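Local coordinates for protein design 2L4HC2_9 (Synthetic construct, PDB 5J73), which is designed to assemble into a two-fold symmetric helical homodimer, one of a series of homo-oligomers whose pairing specificity is built on modular hydrogen-bond networks, at the interface of chains A and B. Coordinates in Å, arbitrary orientation; residue numbers count along the deposited sequence, not the author numbering. Chains: chain A/B, protein design 2L4HC2_9.

Contacts 1 and 2 are neighbouring layers of the same dimer core. The centres of their C-alpha atoms lie about 6 Å apart. They share A:Leu62, B:Ile63 and B:Ile66. Both draw on helix 45-78 of each chain and on helix 8-39 of chain A. The pattern repeats after seven residues: the A:Ile59 and B:Ile59 pair of contact 1 returns as the A:Ile66 and B:Ile66 pair of contact 2. On the antiparallel helix, A:Leu32 is likewise followed by A:Val25. The two patches therefore run into one another as one stretch of apolar packing, and the two-fold axis gives each contact a twin with the chains exchanged.

Contact 1: the interface of chains A and B. Residues chain A 32, 58-59, 62; chain B 59, 62-63, 66.
This is a hydrophobic helix-to-helix interface between two copies of one designed chain, and it packs part of the core that holds the homodimer together. B:Ile59 and A:Ile59 meet across the two-fold axis, with the CG1 methylenes of the two residues 3.5 Å apart. The two side chains lie nearly perpendicular to each other. On both residues CG1 is anti to the carbonyl carbon (chi1 -70°), which turns this branch toward its mate. The other branch of B:Ile59 faces a different pair of neighbours. Its CG2 methyl sits 3.7 Å from CD1 of A:Leu62 and 4.0 Å from CD2 of A:Leu32. A:Leu32 runs alongside B:Ile59 but points the opposite way. Its second methyl, CD1, comes to 4.1 Å of B:Ile59 CD1, so both ends of the leucine fork touch the isoleucine. A:Ile58 adds its CG2 methyl against the CG1 and CD1 end of B:Ile59. B:Ile59 thus packs against chain A residues from both helices.

A:Leu62 divides its two methyls between chain B residues about two turns apart. CD1 goes to B:Ile59, while CD2 reaches B:Ile66 CD1 at 3.8 Å. Its CB also lies 4.0 Å from CD1 of B:Leu62. That same B:Leu62 methyl rests beside A:Ile59, 4.0 Å from the CG2 of that residue. B:Ile63 adds a lighter contact, its CG1 against CD1 of A:Leu62.

The site lies in the middle of the bundle. The two 45-78 helices run parallel here, and A:Leu32 reaches in from helix 8-39 of chain A.

Contact 2: the interface of chains A and B. Residues chain A 25, 62, 65-66; chain B 63, 66-67.
The guanidinium NH2 of B:Arg67 approaches A:Val25 CG1 at 4.4 Å, a loose contact beside aliphatic side chains. The guanidinium also lies over its own chain: B:Ile63 CG2 sits 3.6 Å above its plane, toward the rim. This methyl is shared, because it also packs 3.8 Å from A:Val25 CG1. A:Val25 works with both branches. CG1 is anti to the backbone N (chi1 168°) and meets the B:Ile63 side chain, touching CG2, CG1 and CD1. CG2 is directed instead to B:Ile66, where it comes to 4.0 Å of CG2.

B:Ile66 is central to this patch and hides 69 Å² against chain A. Its CG1 faces CG1 of A:Ile66 at 3.6 Å across the two-fold axis, the two side chains set about square to each other. A:Leu62 covers the CD1 end. An alanine in place of B:Ile66 would probably open a gap between the helices, leaving A:Ile66 CG1, A:Ile65 CG2, A:Leu62 CD2 and the CG2 methyl of A:Val25 without their packing partner. The layer thus joins helix 45-78 of chain B to both helices of chain A. A:Ile65 also crosses B:Ile66 at roughly a right angle, its CG2 methyl 4.0 Å from B:Ile66 CG1.

Contact 1: the interface of chains A and B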
loop_
_atom_site.group_PDB
_atom_site.type_symbol
_atom_site.label_atom_id
_atom_site.label_comp_id
_atom_site.label_asym_id
_atom_site.label_seq_id
_atom_site.Cartn_x
_atom_site.Cartn_y
_atom_site.Cartn_z
ATOM N N LEU A 32 10.103 -6.470 3.455
ATOM C CA LEU A 32 10.538 -5.225 4.066
ATOM C C LEU A 32 11.507 -5.494 5.214
ATOM O O LEU A 32 12.541 -4.845 5.309
ATOM C CB LEU A 32 9.337 -4.418 4.566
ATOM C CG LEU A 32 9.644 -3.071 5.242
ATOM C CD1 LEU A 32 10.497 -2.153 4.369
ATOM C CD2 LEU A 32 8.367 -2.345 5.676
ATOM N N ILE A 58 7.527 -2.482 -4.257
ATOM C CA ILE A 58 6.515 -2.822 -3.271
ATOM C C ILE A 58 5.498 -1.699 -3.143
ATOM O O ILE A 58 4.297 -1.948 -3.134
ATOM C CB ILE A 58 7.156 -3.123 -1.901
ATOM C CG1 ILE A 58 7.895 -4.458 -1.968
ATOM C CG2 ILE A 58 6.106 -3.165 -0.793
ATOM C CD1 ILE A 58 8.812 -4.717 -0.800
ATOM N N ILE A 59 5.982 -0.466 -3.054
ATOM C CA ILE A 59 5.100 0.677 -2.877
ATOM C C ILE A 59 4.125 0.761 -4.042
ATOM O O ILE A 59 2.924 0.931 -3.847
ATOM C CB ILE A 59 5.899 1.988 -2.754
ATOM C CG1 ILE A 59 6.639 2.020 -1.417
ATOM C CG2 ILE A 59 4.983 3.206 -2.890
ATOM C CD1 ILE A 59 7.790 2.998 -1.376
ATOM N N LEU A 62 1.545 -1.940 -3.764
ATOM C CA LEU A 62 0.605 -1.585 -2.709
ATOM C C LEU A 62 -0.341 -0.469 -3.158
ATOM O O LEU A 62 -1.497 -0.425 -2.743
ATOM C CB LEU A 62 1.361 -1.160 -1.450
ATOM C CG LEU A 62 2.186 -2.242 -0.744
ATOM C CD1 LEU A 62 2.882 -1.660 0.472
ATOM C CD2 LEU A 62 1.330 -3.436 -0.343
ATOM N N ILE B 59 5.445 2.406 3.175
ATOM C CA ILE B 59 4.914 1.059 3.026
ATOM C C ILE B 59 4.017 0.712 4.203
ATOM O O ILE B 59 2.906 0.220 4.021
ATOM C CB ILE B 59 6.056 0.026 2.909
ATOM C CG1 ILE B 59 6.777 0.189 1.569
ATOM C CG2 ILE B 59 5.530 -1.398 3.060
ATOM C CD1 ILE B 59 8.163 -0.412 1.542
ATOM N N LEU B 62 0.754 2.662 3.877
ATOM C CA LEU B 62 -0.138 2.129 2.853
ATOM C C LEU B 62 -0.790 0.827 3.310
ATOM O O LEU B 62 -1.927 0.535 2.937
ATOM C CB LEU B 62 0.605 1.901 1.532
ATOM C CG LEU B 62 1.126 3.132 0.781
ATOM C CD1 LEU B 62 1.815 2.702 -0.505
ATOM C CD2 LEU B 62 0.015 4.125 0.475
ATOM N N ILE B 63 -0.072 0.048 4.114
ATOM C CA ILE B 63 -0.621 -1.198 4.641
ATOM C C ILE B 63 -1.765 -0.898 5.607
ATOM O O ILE B 63 -2.771 -1.609 5.615
ATOM C CB ILE B 63 0.466 -2.053 5.342
ATOM C CG1 ILE B 63 1.430 -2.622 4.295
ATOM C CG2 ILE B 63 -0.169 -3.195 6.142
ATOM C CD1 ILE B 63 2.580 -3.428 4.864
ATOM N N ILE B 66 -4.671 -0.172 3.526
ATOM C CA ILE B 66 -5.182 -1.401 2.934
ATOM C C ILE B 66 -5.997 -2.187 3.952
ATOM O O ILE B 66 -7.064 -2.696 3.625
ATOM C CB ILE B 66 -4.034 -2.271 2.379
ATOM C CG1 ILE B 66 -3.448 -1.619 1.126
ATOM C CG2 ILE B 66 -4.514 -3.679 2.044
ATOM C CD1 ILE B 66 -2.016 -2.000 0.849
#

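Contact 2: the interface of chains A and B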
loop_
_atom_site.group_PDB
_atom_site.type_symbol
_atom_site.label_atom_id
_atom_site.label_comp_id
_atom_site.label_asym_id
_atom_site.label_seq_id
_atom_site.Cartn_x
_atom_site.Cartn_y
_atom_site.Cartn_z
ATOM N N VAL A 25 0.465 -8.261 0.716
ATOM C CA VAL A 25 0.805 -7.430 1.870
ATOM C C VAL A 25 1.737 -8.210 2.788
ATOM O O VAL A 25 2.711 -7.667 3.307
ATOM C CB VAL A 25 -0.459 -6.980 2.654
ATOM C CG1 VAL A 25 -0.086 -6.371 4.004
ATOM C CG2 VAL A 25 -1.263 -5.983 1.839
ATOM N N LEU A 62 1.545 -1.940 -3.764
ATOM C CA LEU A 62 0.605 -1.585 -2.709
ATOM C C LEU A 62 -0.341 -0.469 -3.158
ATOM O O LEU A 62 -1.497 -0.425 -2.743
ATOM C CB LEU A 62 1.361 -1.160 -1.450
ATOM C CG LEU A 62 2.186 -2.242 -0.744
ATOM C CD1 LEU A 62 2.882 -1.660 0.472
ATOM C CD2 LEU A 62 1.330 -3.436 -0.343
ATOM N N ILE A 65 -3.165 -1.908 -5.259
ATOM C CA ILE A 65 -4.120 -2.572 -4.387
ATOM C C ILE A 65 -5.108 -1.572 -3.801
ATOM O O ILE A 65 -6.304 -1.846 -3.729
ATOM C CB ILE A 65 -3.395 -3.326 -3.250
ATOM C CG1 ILE A 65 -2.666 -4.549 -3.812
ATOM C CG2 ILE A 65 -4.369 -3.748 -2.156
ATOM C CD1 ILE A 65 -1.516 -5.040 -2.947
ATOM N N ILE A 66 -4.609 -0.414 -3.385
ATOM C CA ILE A 66 -5.471 0.611 -2.807
ATOM C C ILE A 66 -6.443 1.125 -3.859
ATOM O O ILE A 66 -7.613 1.359 -3.565
ATOM C CB ILE A 66 -4.652 1.771 -2.216
ATOM C CG1 ILE A 66 -3.937 1.307 -0.948
ATOM C CG2 ILE A 66 -5.539 2.965 -1.889
ATOM C CD1 ILE A 66 -2.693 2.094 -0.630
ATOM N N ILE B 63 -0.072 0.048 4.114
ATOM C CA ILE B 63 -0.621 -1.198 4.641
ATOM C C ILE B 63 -1.765 -0.898 5.607
ATOM O O ILE B 63 -2.771 -1.609 5.615
ATOM C CB ILE B 63 0.466 -2.053 5.342
ATOM C CG1 ILE B 63 1.430 -2.622 4.295
ATOM C CG2 ILE B 63 -0.169 -3.195 6.142
ATOM C CD1 ILE B 63 2.580 -3.428 4.864
ATOM N N ILE B 66 -4.671 -0.172 3.526
ATOM C CA ILE B 66 -5.182 -1.401 2.934
ATOM C C ILE B 66 -5.997 -2.187 3.952
ATOM O O ILE B 66 -7.064 -2.696 3.625
ATOM C CB ILE B 66 -4.034 -2.271 2.379
ATOM C CG1 ILE B 66 -3.448 -1.619 1.126
ATOM C CG2 ILE B 66 -4.514 -3.679 2.044
ATOM C CD1 ILE B 66 -2.016 -2.000 0.849
ATOM N N ARG B 67 -5.514 -2.273 5.187
ATOM C CA ARG B 67 -6.245 -3.001 6.218
ATOM C C ARG B 67 -7.561 -2.310 6.562
ATOM O O ARG B 67 -8.574 -2.981 6.751
ATOM C CB ARG B 67 -5.379 -3.201 7.467
ATOM C CG ARG B 67 -4.372 -4.328 7.287
ATOM C CD ARG B 67 -3.221 -4.312 8.278
ATOM N NE ARG B 67 -2.297 -5.407 7.982
ATOM C CZ ARG B 67 -1.229 -5.721 8.711
ATOM N NH1 ARG B 67 -0.920 -5.020 9.792
ATOM N NH2 ARG B 67 -0.463 -6.742 8.347
#